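Local coordinates for protein guanine nucleotide exchange factor p115rhogef (Homo sapiens, PDB 1IAP) that probably activates Rho as a guanine nucleotide exchange factor and, through its N-terminal RGS-like domain, probably binds G-protein alpha subunits, at residues R14-M19 and Q129-L134; C37-M42 and I181-R186. All blocks are in the same frame, centred on the assembly; numbering follows the deposited sequence.

Contact 1. Residues R14-M19 and Q129-L134; sequences RPAHLM and QELAQL
Helix 15-19 and helix 129-134 run nearly antiparallel, with 159° between their directions and their axes 10.2 Å apart at closest approach. The backbones come nearest at His-17 and Leu-131, whose CA atoms are 6.8 Å apart. No hydrogen bond joins the two segments. Ala-16 and His-17 on one helix meet Leu-131 and Leu-134 on the other. CG of Leu-131 lies over one face of the His-17 ring, 3.9 Å from the centroid and 22° off the normal, a CH-pi contact displaced toward the rim. CG of His-17 is anti to the carbonyl carbon (chi1 -60°), and the ring it carries reaches Leu-131. CD1 of Leu-131 rests by the backbone of Ala-16, 4.0 Å from its O. The CB of Leu-134 is directed toward the opposing helix. Its CD1 packs on CB of Ala-16 at 3.6 Å, and the same methyl also approaches the His-17 ring obliquely. The two leucines thus meet neighbouring residues of helix 15-19, and all four residues are buried. The contact is small, 187 Å² in all, and apolar in character apart from the imidazole. It joins two helices of the RGS-like domain that are far apart in sequence. Helix 142-162 lies against both: Ala-16 also touches its Val-152, and Glu-130 forms a salt bridge with its Arg-155. Arg-14, at the N-cap position of helix 15-28, forms another with Glu-149 of helix 142-162, while Leu-18 and Met-19 pack on helix 171-187.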
loop_
_atom_site.group_PDB
_atom_site.type_symbol
_atom_site.label_atom_id
_atom_site.label_comp_id
_atom_site.label_asym_id
_atom_site.label_seq_id
_atom_site.Cartn_x
_atom_site.Cartn_y
_atom_site.Cartn_z
ATOM N N ARG A 14 2.446 10.578 -0.694
ATOM C CA ARG A 14 3.859 10.911 -0.901
ATOM C C ARG A 14 4.593 9.652 -1.358
ATOM O O ARG A 14 5.067 8.861 -0.541
ATOM C CB ARG A 14 4.445 11.442 0.406
ATOM C CG ARG A 14 3.511 12.421 1.142
ATOM C CD ARG A 14 3.808 13.893 0.860
ATOM N NE ARG A 14 3.718 14.266 -0.551
ATOM C CZ ARG A 14 2.593 14.607 -1.174
ATOM N NH1 ARG A 14 1.438 14.620 -0.520
ATOM N NH2 ARG A 14 2.627 14.967 -2.449
ATOM N N PRO A 15 4.747 9.487 -2.683
ATOM C CA PRO A 15 5.405 8.334 -3.306
ATOM C C PRO A 15 6.784 7.925 -2.802
ATOM O O PRO A 15 7.023 6.739 -2.584
ATOM C CB PRO A 15 5.392 8.693 -4.797
ATOM C CG PRO A 15 5.423 10.187 -4.791
ATOM C CD PRO A 15 4.486 10.547 -3.679
ATOM N N ALA A 16 7.684 8.886 -2.609
ATOM C CA ALA A 16 9.031 8.578 -2.129
ATOM C C ALA A 16 9.002 8.129 -0.669
ATOM O O ALA A 16 9.620 7.131 -0.299
ATOM C CB ALA A 16 9.940 9.785 -2.289
ATOM N N HIS A 17 8.272 8.876 0.152
ATOM C CA HIS A 17 8.149 8.556 1.568
ATOM C C HIS A 17 7.453 7.215 1.738
ATOM O O HIS A 17 7.889 6.387 2.536
ATOM C CB HIS A 17 7.424 9.688 2.300
ATOM C CG HIS A 17 8.143 10.997 2.195
ATOM N ND1 HIS A 17 8.810 11.570 3.257
ATOM C CD2 HIS A 17 8.399 11.784 1.121
ATOM C CE1 HIS A 17 9.454 12.645 2.839
ATOM N NE2 HIS A 17 9.222 12.796 1.546
ATOM N N LEU A 18 6.451 6.959 0.897
ATOM C CA LEU A 18 5.722 5.699 0.932
ATOM C C LEU A 18 6.628 4.522 0.548
ATOM O O LEU A 18 6.569 3.468 1.179
ATOM C CB LEU A 18 4.486 5.768 0.023
ATOM C CG LEU A 18 3.541 4.570 0.091
ATOM C CD1 LEU A 18 3.075 4.352 1.535
ATOM C CD2 LEU A 18 2.350 4.809 -0.822
ATOM N N MET A 19 7.465 4.697 -0.476
ATOM C CA MET A 19 8.395 3.643 -0.887
ATOM C C MET A 19 9.347 3.249 0.252
ATOM O O MET A 19 9.659 2.074 0.417
ATOM C CB MET A 19 9.215 4.055 -2.117
ATOM C CG MET A 19 8.504 3.861 -3.459
ATOM S SD MET A 19 7.878 2.169 -3.686
ATOM C CE MET A 19 9.347 1.193 -3.367
ATOM N N GLN A 129 18.594 9.371 3.089
ATOM C CA GLN A 129 19.341 10.371 2.336
ATOM C C GLN A 129 18.450 11.001 1.258
ATOM O O GLN A 129 18.460 12.218 1.072
ATOM C CB GLN A 129 20.581 9.753 1.674
ATOM C CG GLN A 129 21.283 10.712 0.722
ATOM C CD GLN A 129 22.319 10.047 -0.160
ATOM O OE1 GLN A 129 23.411 10.575 -0.340
ATOM N NE2 GLN A 129 21.975 8.894 -0.733
ATOM N N GLU A 130 17.674 10.174 0.564
ATOM C CA GLU A 130 16.786 10.659 -0.494
ATOM C C GLU A 130 15.683 11.543 0.076
ATOM O O GLU A 130 15.372 12.605 -0.475
ATOM C CB GLU A 130 16.185 9.485 -1.281
ATOM C CG GLU A 130 17.145 8.831 -2.287
ATOM C CD GLU A 130 18.387 8.223 -1.649
ATOM O OE1 GLU A 130 18.337 7.815 -0.467
ATOM O OE2 GLU A 130 19.425 8.147 -2.336
ATOM N N LEU A 131 15.102 11.102 1.186
ATOM C CA LEU A 131 14.045 11.853 1.863
ATOM C C LEU A 131 14.583 13.186 2.377
ATOM O O LEU A 131 13.880 14.197 2.357
ATOM C CB LEU A 131 13.494 11.035 3.034
ATOM C CG LEU A 131 12.258 10.164 2.791
ATOM C CD1 LEU A 131 12.176 9.664 1.355
ATOM C CD2 LEU A 131 12.229 9.030 3.808
ATOM N N ALA A 132 15.824 13.172 2.856
ATOM C CA ALA A 132 16.473 14.387 3.356
ATOM C C ALA A 132 16.668 15.362 2.211
ATOM O O ALA A 132 16.396 16.549 2.340
ATOM C CB ALA A 132 17.827 14.052 3.973
ATOM N N GLN A 133 17.169 14.859 1.086
ATOM C CA GLN A 133 17.405 15.707 -0.075
ATOM C C GLN A 133 16.129 16.348 -0.608
ATOM O O GLN A 133 16.159 17.478 -1.098
ATOM C CB GLN A 133 18.132 14.929 -1.169
ATOM C CG GLN A 133 19.594 14.660 -0.823
ATOM C CD GLN A 133 20.254 13.700 -1.780
ATOM O OE1 GLN A 133 21.404 13.890 -2.173
ATOM N NE2 GLN A 133 19.532 12.646 -2.153
ATOM N N LEU A 134 15.005 15.641 -0.496
ATOM C CA LEU A 134 13.728 16.184 -0.953
ATOM C C LEU A 134 13.301 17.389 -0.110
ATOM O O LEU A 134 12.614 18.285 -0.604
ATOM C CB LEU A 134 12.630 15.109 -0.909
ATOM C CG LEU A 134 12.548 14.142 -2.094
ATOM C CD1 LEU A 134 11.632 12.947 -1.787
ATOM C CD2 LEU A 134 12.056 14.904 -3.308
#

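Contact 2. Residues C37-M42 and I181-R186; sequences CLHADM and IGLYMR
Helices 37-42 and 181-186 run in roughly the same direction, 38° apart, with axes 10.0 Å apart at closest approach. In this all-helical RGS-like domain, Tyr-184 is a knob in a hole formed by Leu-38, His-39, Asp-41 and Met-42. With CG anti to the backbone N (chi1 -172°), the ring enters the hole. CB of Leu-38 lies over one ring face, 3.8 Å from the centroid, in a CH-pi contact. CB of Met-42 is at the ring edge, and SD of Met-42 makes an oblique Met-aromatic contact. CE1 of Tyr-184 also comes within 3.1 Å of the Leu-38 O. Beside the knob, CD2 of Leu-183 touches CE1 of His-39 at 3.5 Å and CE of Met-42 at 3.6 Å. NE2 of His-39 is hydrogen-bonded to Ala-180 O. The Tyr-184 hydroxyl bonds to Lys-12 O, and Lys-12 also forms a salt bridge with OD2 of Asp-41. An alanine in place of Tyr-184 would probably open a gap beside Leu-38 and leave Lys-12 O without its hydroxyl partner. One water donates to both residues at the polar end, 2.8 Å from Asp-41 OD1 and 2.9 Å from Tyr-184 OH.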
loop_
_atom_site.group_PDB
_atom_site.type_symbol
_atom_site.label_atom_id
_atom_site.label_comp_id
_atom_site.label_asym_id
_atom_site.label_seq_id
_atom_site.Cartn_x
_atom_site.Cartn_y
_atom_site.Cartn_z
ATOM N N CYS A 37 -4.687 -1.578 2.578
ATOM C CA CYS A 37 -5.193 -0.231 2.815
ATOM C C CYS A 37 -4.933 0.689 1.623
ATOM O O CYS A 37 -5.785 1.501 1.264
ATOM C CB CYS A 37 -4.557 0.370 4.072
ATOM S SG CYS A 37 -5.166 -0.319 5.632
ATOM N N LEU A 38 -3.758 0.558 1.013
ATOM C CA LEU A 38 -3.407 1.388 -0.138
ATOM C C LEU A 38 -4.300 1.058 -1.337
ATOM O O LEU A 38 -4.793 1.958 -2.015
ATOM C CB LEU A 38 -1.927 1.203 -0.505
ATOM C CG LEU A 38 -0.884 1.556 0.562
ATOM C CD1 LEU A 38 0.537 1.279 0.038
ATOM C CD2 LEU A 38 -1.023 3.015 0.969
ATOM N N HIS A 39 -4.529 -0.231 -1.582
ATOM C CA HIS A 39 -5.367 -0.641 -2.705
ATOM C C HIS A 39 -6.831 -0.271 -2.490
ATOM O O HIS A 39 -7.560 -0.005 -3.449
ATOM C CB HIS A 39 -5.230 -2.138 -2.965
ATOM C CG HIS A 39 -3.949 -2.517 -3.642
ATOM N ND1 HIS A 39 -3.828 -3.642 -4.423
ATOM C CD2 HIS A 39 -2.735 -1.915 -3.656
ATOM C CE1 HIS A 39 -2.593 -3.723 -4.889
ATOM N NE2 HIS A 39 -1.911 -2.685 -4.436
ATOM N N ALA A 40 -7.248 -0.240 -1.228
ATOM C CA ALA A 40 -8.621 0.110 -0.871
ATOM C C ALA A 40 -8.861 1.586 -1.158
ATOM O O ALA A 40 -9.944 1.976 -1.593
ATOM C CB ALA A 40 -8.871 -0.186 0.594
ATOM N N ASP A 41 -7.837 2.400 -0.917
ATOM C CA ASP A 41 -7.923 3.830 -1.158
ATOM C C ASP A 41 -7.983 4.073 -2.663
ATOM O O ASP A 41 -8.729 4.925 -3.143
ATOM C CB ASP A 41 -6.703 4.534 -0.565
ATOM C CG ASP A 41 -6.834 6.041 -0.596
ATOM O OD1 ASP A 41 -6.393 6.658 -1.587
ATOM O OD2 ASP A 41 -7.393 6.603 0.368
ATOM N N MET A 42 -7.174 3.312 -3.389
ATOM C CA MET A 42 -7.089 3.380 -4.841
ATOM C C MET A 42 -8.444 3.029 -5.459
ATOM O O MET A 42 -8.855 3.624 -6.458
ATOM C CB MET A 42 -5.997 2.414 -5.316
ATOM C CG MET A 42 -5.866 2.234 -6.813
ATOM S SD MET A 42 -4.348 1.320 -7.187
ATOM C CE MET A 42 -4.800 -0.300 -6.629
ATOM N N ILE A 181 2.842 -3.236 -4.879
ATOM C CA ILE A 181 3.439 -1.907 -4.759
ATOM C C ILE A 181 3.428 -1.243 -6.136
ATOM O O ILE A 181 3.061 -0.077 -6.265
ATOM C CB ILE A 181 4.882 -1.984 -4.190
ATOM C CG1 ILE A 181 4.829 -2.430 -2.725
ATOM C CG2 ILE A 181 5.571 -0.631 -4.288
ATOM C CD1 ILE A 181 6.169 -2.845 -2.145
ATOM N N GLY A 182 3.756 -2.017 -7.165
ATOM C CA GLY A 182 3.766 -1.486 -8.518
ATOM C C GLY A 182 2.421 -0.907 -8.913
ATOM O O GLY A 182 2.341 0.200 -9.453
ATOM N N LEU A 183 1.355 -1.632 -8.585
ATOM C CA LEU A 183 0.003 -1.205 -8.908
ATOM C C LEU A 183 -0.345 0.139 -8.282
ATOM O O LEU A 183 -0.836 1.043 -8.960
ATOM C CB LEU A 183 -1.012 -2.270 -8.471
ATOM C CG LEU A 183 -2.470 -2.060 -8.897
ATOM C CD1 LEU A 183 -2.568 -2.102 -10.417
ATOM C CD2 LEU A 183 -3.342 -3.143 -8.285
ATOM N N TYR A 184 -0.054 0.287 -6.995
ATOM C CA TYR A 184 -0.363 1.524 -6.299
ATOM C C TYR A 184 0.523 2.696 -6.727
ATOM O O TYR A 184 0.057 3.834 -6.803
ATOM C CB TYR A 184 -0.291 1.329 -4.780
ATOM C CG TYR A 184 -0.799 2.533 -4.025
ATOM C CD1 TYR A 184 -2.168 2.757 -3.875
ATOM C CD2 TYR A 184 0.081 3.475 -3.504
ATOM C CE1 TYR A 184 -2.647 3.897 -3.233
ATOM C CE2 TYR A 184 -0.390 4.619 -2.857
ATOM C CZ TYR A 184 -1.752 4.819 -2.726
ATOM O OH TYR A 184 -2.218 5.939 -2.085
ATOM N N MET A 185 1.802 2.427 -6.975
ATOM C CA MET A 185 2.726 3.481 -7.397
ATOM C C MET A 185 2.287 4.060 -8.743
ATOM O O MET A 185 2.365 5.263 -8.969
ATOM C CB MET A 185 4.159 2.942 -7.483
ATOM C CG MET A 185 4.870 2.840 -6.131
ATOM S SD MET A 185 5.103 4.488 -5.351
ATOM C CE MET A 185 4.686 4.104 -3.624
ATOM N N ARG A 186 1.798 3.192 -9.620
ATOM C CA ARG A 186 1.317 3.597 -10.939
ATOM C C ARG A 186 0.141 4.561 -10.750
ATOM O O ARG A 186 -0.030 5.510 -11.513
ATOM C CB ARG A 186 0.874 2.353 -11.699
ATOM C CG ARG A 186 0.730 2.505 -13.192
ATOM C CD ARG A 186 0.580 1.126 -13.814
ATOM N NE ARG A 186 1.704 0.265 -13.449
ATOM C CZ ARG A 186 1.595 -0.981 -12.994
ATOM N NH1 ARG A 186 0.402 -1.544 -12.840
ATOM N NH2 ARG A 186 2.688 -1.662 -12.678
HETATM O O HOH W 1 -4.389 7.466 -3.368
#

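The centres of contacts 1 and 2 are about 17 Å apart in one RGS-like domain. The centre of contact 2 is about 5 Å from the centre of the folded chain, and that of contact 1 about 16 Å. Their segments alternate in sequence: 14-19, 37-42, 129-134, then 181-186. Helix 15-28 is followed directly by helix 32-43, so the first halves come from consecutive helices. The contacts also touch. CD2 of Leu-18 is 3.4 Å from CE2 of Tyr-184, and Met-19 packs on Ile-181. Helix 15-28 therefore bridges helices 128-135 and 171-187, so early and late helices of the modelled chain pack together in the domain.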